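Local coordinates for adenylate kinase (Thermus thermophilus, PDB 3CM0), which catalyses the reversible transfer of the terminal phosphate of ATP to AMP, giving two molecules of ADP in adenine nucleotide metabolism, at residues R23-L28 with R79-G84; V109-V114 with P153-Y158. All coordinates share one frame; numbering follows the deposited sequence.

Contact 1. Residues R23-L28 with R79-G84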
loop_
_atom_site.group_PDB
_atom_site.type_symbol
_atom_site.label_atom_id
_atom_site.label_comp_id
_atom_site.label_asym_id
_atom_site.label_seq_id
_atom_site.Cartn_x
_atom_site.Cartn_y
_atom_site.Cartn_z
ATOM N N ARG A 23 -8.837 8.659 0.036
ATOM C CA ARG A 23 -10.065 9.233 0.544
ATOM C C ARG A 23 -10.224 9.042 2.045
ATOM O O ARG A 23 -10.669 9.948 2.749
ATOM C CB ARG A 23 -11.275 8.662 -0.187
ATOM C CG ARG A 23 -12.600 9.077 0.451
ATOM C CD ARG A 23 -13.722 8.808 -0.522
ATOM N NE ARG A 23 -15.028 9.083 0.058
ATOM C CZ ARG A 23 -16.175 8.720 -0.514
ATOM N NH1 ARG A 23 -16.165 8.081 -1.674
ATOM N NH2 ARG A 23 -17.325 8.972 0.086
ATOM N N LEU A 24 -9.856 7.868 2.551
ATOM C CA LEU A 24 -9.968 7.635 3.984
ATOM C C LEU A 24 -8.998 8.598 4.697
ATOM O O LEU A 24 -9.296 9.108 5.796
ATOM C CB LEU A 24 -9.561 6.184 4.314
ATOM C CG LEU A 24 -9.723 5.788 5.785
ATOM C CD1 LEU A 24 -11.175 5.823 6.171
ATOM C CD2 LEU A 24 -9.119 4.362 5.996
ATOM N N ALA A 25 -7.849 8.840 4.059
ATOM C CA ALA A 25 -6.803 9.715 4.617
ATOM C C ALA A 25 -7.334 11.119 4.779
ATOM O O ALA A 25 -7.299 11.688 5.869
ATOM C CB ALA A 25 -5.586 9.737 3.699
ATOM N N GLN A 26 -7.826 11.661 3.672
ATOM C CA GLN A 26 -8.373 13.017 3.636
ATOM C C GLN A 26 -9.561 13.225 4.582
ATOM O O GLN A 26 -9.657 14.260 5.252
ATOM C CB GLN A 26 -8.773 13.364 2.200
ATOM C CG GLN A 26 -7.590 13.419 1.225
ATOM C CD GLN A 26 -8.001 13.764 -0.202
ATOM O OE1 GLN A 26 -8.689 14.756 -0.437
ATOM N NE2 GLN A 26 -7.569 12.953 -1.160
ATOM N N GLU A 27 -10.465 12.255 4.654
ATOM C CA GLU A 27 -11.623 12.389 5.511
ATOM C C GLU A 27 -11.413 12.201 6.996
ATOM O O GLU A 27 -12.014 12.912 7.790
ATOM C CB GLU A 27 -12.742 11.451 5.055
ATOM C CG GLU A 27 -13.234 11.773 3.665
ATOM C CD GLU A 27 -14.538 11.064 3.320
ATOM O OE1 GLU A 27 -15.054 10.297 4.159
ATOM O OE2 GLU A 27 -15.039 11.285 2.203
ATOM N N LEU A 28 -10.557 11.272 7.399
ATOM C CA LEU A 28 -10.394 11.058 8.832
ATOM C C LEU A 28 -9.105 11.579 9.477
ATOM O O LEU A 28 -8.887 11.373 10.682
ATOM C CB LEU A 28 -10.568 9.569 9.159
ATOM C CG LEU A 28 -11.923 8.966 8.790
ATOM C CD1 LEU A 28 -12.000 7.590 9.400
ATOM C CD2 LEU A 28 -13.074 9.821 9.304
ATOM N N ARG A 79 -2.102 9.097 13.391
ATOM C CA ARG A 79 -2.933 8.318 12.434
ATOM C C ARG A 79 -2.218 8.203 11.099
ATOM O O ARG A 79 -1.976 9.209 10.425
ATOM C CB ARG A 79 -4.278 9.014 12.224
ATOM C CG ARG A 79 -5.049 9.240 13.490
ATOM C CD ARG A 79 -6.387 9.893 13.130
ATOM N NE ARG A 79 -7.182 10.187 14.320
ATOM C CZ ARG A 79 -8.087 11.158 14.380
ATOM N NH1 ARG A 79 -8.310 11.927 13.318
ATOM N NH2 ARG A 79 -8.758 11.379 15.502
ATOM N N VAL A 80 -1.913 6.956 10.706
ATOM C CA VAL A 80 -1.160 6.729 9.493
ATOM C C VAL A 80 -1.791 5.628 8.628
ATOM O O VAL A 80 -2.350 4.656 9.176
ATOM C CB VAL A 80 0.296 6.280 9.868
ATOM C CG1 VAL A 80 0.233 4.985 10.732
ATOM C CG2 VAL A 80 1.133 6.055 8.634
ATOM N N ILE A 81 -1.637 5.804 7.318
ATOM C CA ILE A 81 -2.091 4.853 6.281
ATOM C C ILE A 81 -0.909 4.443 5.421
ATOM O O ILE A 81 -0.050 5.258 5.037
ATOM C CB ILE A 81 -3.226 5.482 5.412
ATOM C CG1 ILE A 81 -4.526 5.476 6.238
ATOM C CG2 ILE A 81 -3.387 4.741 4.118
ATOM C CD1 ILE A 81 -5.740 6.115 5.495
ATOM N N PHE A 82 -0.834 3.128 5.170
ATOM C CA PHE A 82 0.180 2.552 4.331
ATOM C C PHE A 82 -0.524 2.044 3.086
ATOM O O PHE A 82 -1.508 1.341 3.201
ATOM C CB PHE A 82 0.852 1.380 5.056
ATOM C CG PHE A 82 1.673 1.839 6.256
ATOM C CD1 PHE A 82 2.980 2.278 6.074
ATOM C CD2 PHE A 82 1.121 1.826 7.534
ATOM C CE1 PHE A 82 3.740 2.699 7.162
ATOM C CE2 PHE A 82 1.879 2.253 8.646
ATOM C CZ PHE A 82 3.191 2.682 8.447
ATOM N N ASP A 83 -0.001 2.399 1.920
ATOM C CA ASP A 83 -0.585 1.986 0.646
ATOM C C ASP A 83 0.662 1.729 -0.216
ATOM O O ASP A 83 1.366 2.658 -0.584
ATOM C CB ASP A 83 -1.430 3.160 0.123
ATOM C CG ASP A 83 -1.922 2.957 -1.285
ATOM O OD1 ASP A 83 -2.211 1.800 -1.651
ATOM O OD2 ASP A 83 -2.028 3.969 -2.010
ATOM N N GLY A 84 0.952 0.477 -0.495
ATOM C CA GLY A 84 2.155 0.176 -1.249
ATOM C C GLY A 84 3.287 -0.317 -0.344
ATOM O O GLY A 84 4.432 -0.473 -0.800
#

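Contact 2. Residues V109-V114 with P153-Y158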
loop_
_atom_site.group_PDB
_atom_site.type_symbol
_atom_site.label_atom_id
_atom_site.label_comp_id
_atom_site.label_asym_id
_atom_site.label_seq_id
_atom_site.Cartn_x
_atom_site.Cartn_y
_atom_site.Cartn_z
ATOM N N VAL A 109 -6.023 -4.500 7.986
ATOM C CA VAL A 109 -5.305 -4.547 6.738
ATOM C C VAL A 109 -6.431 -4.788 5.739
ATOM O O VAL A 109 -7.024 -5.855 5.692
ATOM C CB VAL A 109 -4.299 -5.737 6.723
ATOM C CG1 VAL A 109 -3.617 -5.839 5.394
ATOM C CG2 VAL A 109 -3.244 -5.442 7.812
ATOM N N VAL A 110 -6.738 -3.761 4.973
ATOM C CA VAL A 110 -7.827 -3.825 3.997
ATOM C C VAL A 110 -7.364 -4.548 2.737
ATOM O O VAL A 110 -6.373 -4.161 2.131
ATOM C CB VAL A 110 -8.272 -2.393 3.633
ATOM C CG1 VAL A 110 -9.358 -2.422 2.535
ATOM C CG2 VAL A 110 -8.774 -1.720 4.873
ATOM N N LEU A 111 -8.086 -5.611 2.353
ATOM C CA LEU A 111 -7.740 -6.337 1.130
ATOM C C LEU A 111 -8.931 -6.163 0.198
ATOM O O LEU A 111 -9.995 -6.753 0.436
ATOM C CB LEU A 111 -7.532 -7.839 1.405
ATOM C CG LEU A 111 -7.211 -8.660 0.126
ATOM C CD1 LEU A 111 -5.827 -8.299 -0.427
ATOM C CD2 LEU A 111 -7.191 -10.174 0.521
ATOM N N VAL A 112 -8.758 -5.335 -0.831
ATOM C CA VAL A 112 -9.842 -5.079 -1.779
ATOM C C VAL A 112 -9.872 -6.203 -2.798
ATOM O O VAL A 112 -8.901 -6.432 -3.514
ATOM C CB VAL A 112 -9.639 -3.724 -2.487
ATOM C CG1 VAL A 112 -10.853 -3.415 -3.399
ATOM C CG2 VAL A 112 -9.465 -2.613 -1.421
ATOM N N GLU A 113 -11.031 -6.875 -2.884
ATOM C CA GLU A 113 -11.175 -8.046 -3.755
ATOM C C GLU A 113 -12.144 -7.772 -4.890
ATOM O O GLU A 113 -13.240 -7.258 -4.660
ATOM C CB GLU A 113 -11.704 -9.219 -2.917
ATOM C CG GLU A 113 -10.804 -9.559 -1.728
ATOM C CD GLU A 113 -11.306 -10.771 -0.934
ATOM O OE1 GLU A 113 -12.543 -10.976 -0.856
ATOM O OE2 GLU A 113 -10.468 -11.483 -0.360
ATOM N N VAL A 114 -11.732 -8.144 -6.091
ATOM C CA VAL A 114 -12.546 -7.892 -7.297
ATOM C C VAL A 114 -12.393 -9.098 -8.203
ATOM O O VAL A 114 -11.315 -9.642 -8.313
ATOM C CB VAL A 114 -12.031 -6.631 -8.042
ATOM C CG1 VAL A 114 -12.866 -6.369 -9.296
ATOM C CG2 VAL A 114 -12.112 -5.403 -7.102
ATOM N N PRO A 153 1.752 -14.256 0.747
ATOM C CA PRO A 153 2.420 -14.410 2.044
ATOM C C PRO A 153 1.990 -13.313 3.013
ATOM O O PRO A 153 1.895 -13.560 4.188
ATOM C CB PRO A 153 3.919 -14.338 1.693
ATOM C CG PRO A 153 3.938 -14.789 0.228
ATOM C CD PRO A 153 2.752 -14.086 -0.333
ATOM N N LEU A 154 1.708 -12.111 2.507
ATOM C CA LEU A 154 1.243 -11.033 3.394
ATOM C C LEU A 154 -0.177 -11.297 3.849
ATOM O O LEU A 154 -0.546 -11.026 4.992
ATOM C CB LEU A 154 1.288 -9.680 2.683
ATOM C CG LEU A 154 2.665 -9.296 2.154
ATOM C CD1 LEU A 154 2.550 -7.945 1.412
ATOM C CD2 LEU A 154 3.634 -9.154 3.313
ATOM N N VAL A 155 -1.016 -11.791 2.943
ATOM C CA VAL A 155 -2.389 -12.093 3.332
ATOM C C VAL A 155 -2.380 -13.150 4.455
ATOM O O VAL A 155 -3.098 -13.029 5.438
ATOM C CB VAL A 155 -3.192 -12.599 2.107
ATOM C CG1 VAL A 155 -4.576 -13.040 2.546
ATOM C CG2 VAL A 155 -3.287 -11.487 1.079
ATOM N N GLY A 156 -1.553 -14.185 4.307
ATOM C CA GLY A 156 -1.464 -15.216 5.331
ATOM C C GLY A 156 -0.956 -14.674 6.658
ATOM O O GLY A 156 -1.448 -15.038 7.724
ATOM N N TYR A 157 0.028 -13.785 6.579
ATOM C CA TYR A 157 0.612 -13.167 7.773
ATOM C C TYR A 157 -0.442 -12.389 8.563
ATOM O O TYR A 157 -0.581 -12.518 9.794
ATOM C CB TYR A 157 1.710 -12.205 7.339
ATOM C CG TYR A 157 2.374 -11.509 8.487
ATOM C CD1 TYR A 157 3.403 -12.126 9.200
ATOM C CD2 TYR A 157 1.984 -10.225 8.866
ATOM C CE1 TYR A 157 4.041 -11.470 10.266
ATOM C CE2 TYR A 157 2.612 -9.567 9.949
ATOM C CZ TYR A 157 3.637 -10.197 10.632
ATOM O OH TYR A 157 4.266 -9.533 11.659
ATOM N N TYR A 158 -1.230 -11.580 7.853
ATOM C CA TYR A 158 -2.235 -10.797 8.555
ATOM C C TYR A 158 -3.479 -11.584 8.940
ATOM O O TYR A 158 -4.072 -11.311 9.977
ATOM C CB TYR A 158 -2.611 -9.561 7.712
ATOM C CG TYR A 158 -1.444 -8.604 7.621
ATOM C CD1 TYR A 158 -0.907 -8.029 8.799
ATOM C CD2 TYR A 158 -0.888 -8.248 6.390
ATOM C CE1 TYR A 158 0.154 -7.109 8.717
ATOM C CE2 TYR A 158 0.160 -7.338 6.314
ATOM C CZ TYR A 158 0.669 -6.770 7.464
ATOM O OH TYR A 158 1.702 -5.840 7.386
#

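Contact 1. Residues R23-L28 with R79-G84
Leu24, Ala25 and Leu28, on the helix that follows the P-loop, meet Ile81 and Arg79 of strand 79-83, so this is helix-on-sheet packing in the CORE domain. Helix 23-28 and strand 79-83 run almost exactly antiparallel, at 170°, and their axes come within 9.3 Å. Ile81 does most of the apolar work. Its CG1 lies anti to the carbonyl carbon and the chain continues extended (chi2 179°), which carries CD1 straight out to the helix. There the methyl sits between two consecutive residues: Leu24 CD2 is 3.8 Å from Ile81 CD1, and Ala25 CB is 4.0 Å from the same methyl. Ile81 CD1 also rests against the helix backbone, 3.7 Å from Ala25 N, consistent with the small side chain of Ala25.

Farther along, at the end of the helix, the contact turns polar. The Arg79 chain is stretched out from CG to NE and brings NH1 to Leu28 O at 2.8 Å. That hydrogen bond is weak because it is strongly bent, 118° at the hydrogen, although the positive group beside a carbonyl at a helix C-terminus is probably electrostatically welcome. On the helix itself, Arg23 NE forms a salt bridge with Glu27 OE2 at 3.1 Å, one turn on and away from the strand; Arg23 NH1 makes a second salt bridge, to Asp174 OD1, and the guanidinium a cation-pi contact with Tyr177.

Leu24 reaches further, to Tyr177 and Leu184 of helix 173-184, and shares Phe9 of strand 4-10 with Ile81. Strand 79-83 itself is bonded through its backbone to strand 31-33 on one side and strand 4-10 on the other, while Asp83 near its end forms salt bridges with Lys17 and Lys32.

Contact 2. Residues V109-V114 with P153-Y158
Val109 and Tyr158 face each other with CA atoms 7.2 Å apart, and Leu111 faces Val155 at a CA separation of 8.2 Å, so the register advances along strand 109-113 as it steps back one turn along helix 153-158. The helix is kinked at the start of this segment, where Pro153 has no N-H to give and Leu154 N lacks a bond to the preceding turn; regular bonding resumes with Tyr157 N to Pro153 O and Tyr158 N to Leu154 O.

The main side-chain contact is a CH-pi interaction. Val109 CG2 stands over the middle of the Tyr158 ring, 3.6 Å from its centroid and 14° off the normal. Val109 CG1 lies over the same face but out past the rim, 3.8 Å from Tyr158 CD2, so both methyls bear on the tyrosine. Tyr158 CG, anti to the carbonyl carbon (chi1 -67°), carries the ring to the strand, and chi2 of -61° turns its face to Val109. The opposite face takes Tyr157 CD2 near its rim, leaving the ring sandwiched; it also touches Pro86 and Ala92. A turn earlier, Leu111 CD2 and Val155 CG2 touch more lightly at 4.2 Å, their side chains crossing at about a right angle. Replacing Tyr158 with an alanine would probably leave both Val109 methyls without the ring they pack on and open a gap beside Pro86 and Ala92.

Strands 104-113 and 164-168 are parallel neighbours, and helix 137-160 belongs to the connection between them: an apolar strand-to-helix contact characteristic of a beta-alpha-beta crossover in an alpha/beta P-loop kinase core.

Contact 1 and contact 2 lie on opposite faces of the same parallel sheet. Their centres are about 17 Å apart and their nearest atoms about 6 Å, so they do not touch; strand 4-10 lies between strands 79-83 and 104-113 and touches both contacts: Phe9 meets Leu24 and Ile81, Ile8 meets Tyr158, and Leu10 meets Val109 and Leu111. Each also comes near the predicted nucleotide sites. The side chain of Ile81 is about 8 Å from Gly18 of the ATP site, and Gly84, in segment 79-84, belongs to the AMP site. On the other face, the Tyr158 side chain is about 3 Å from that of Pro86, in the same AMP-binding run.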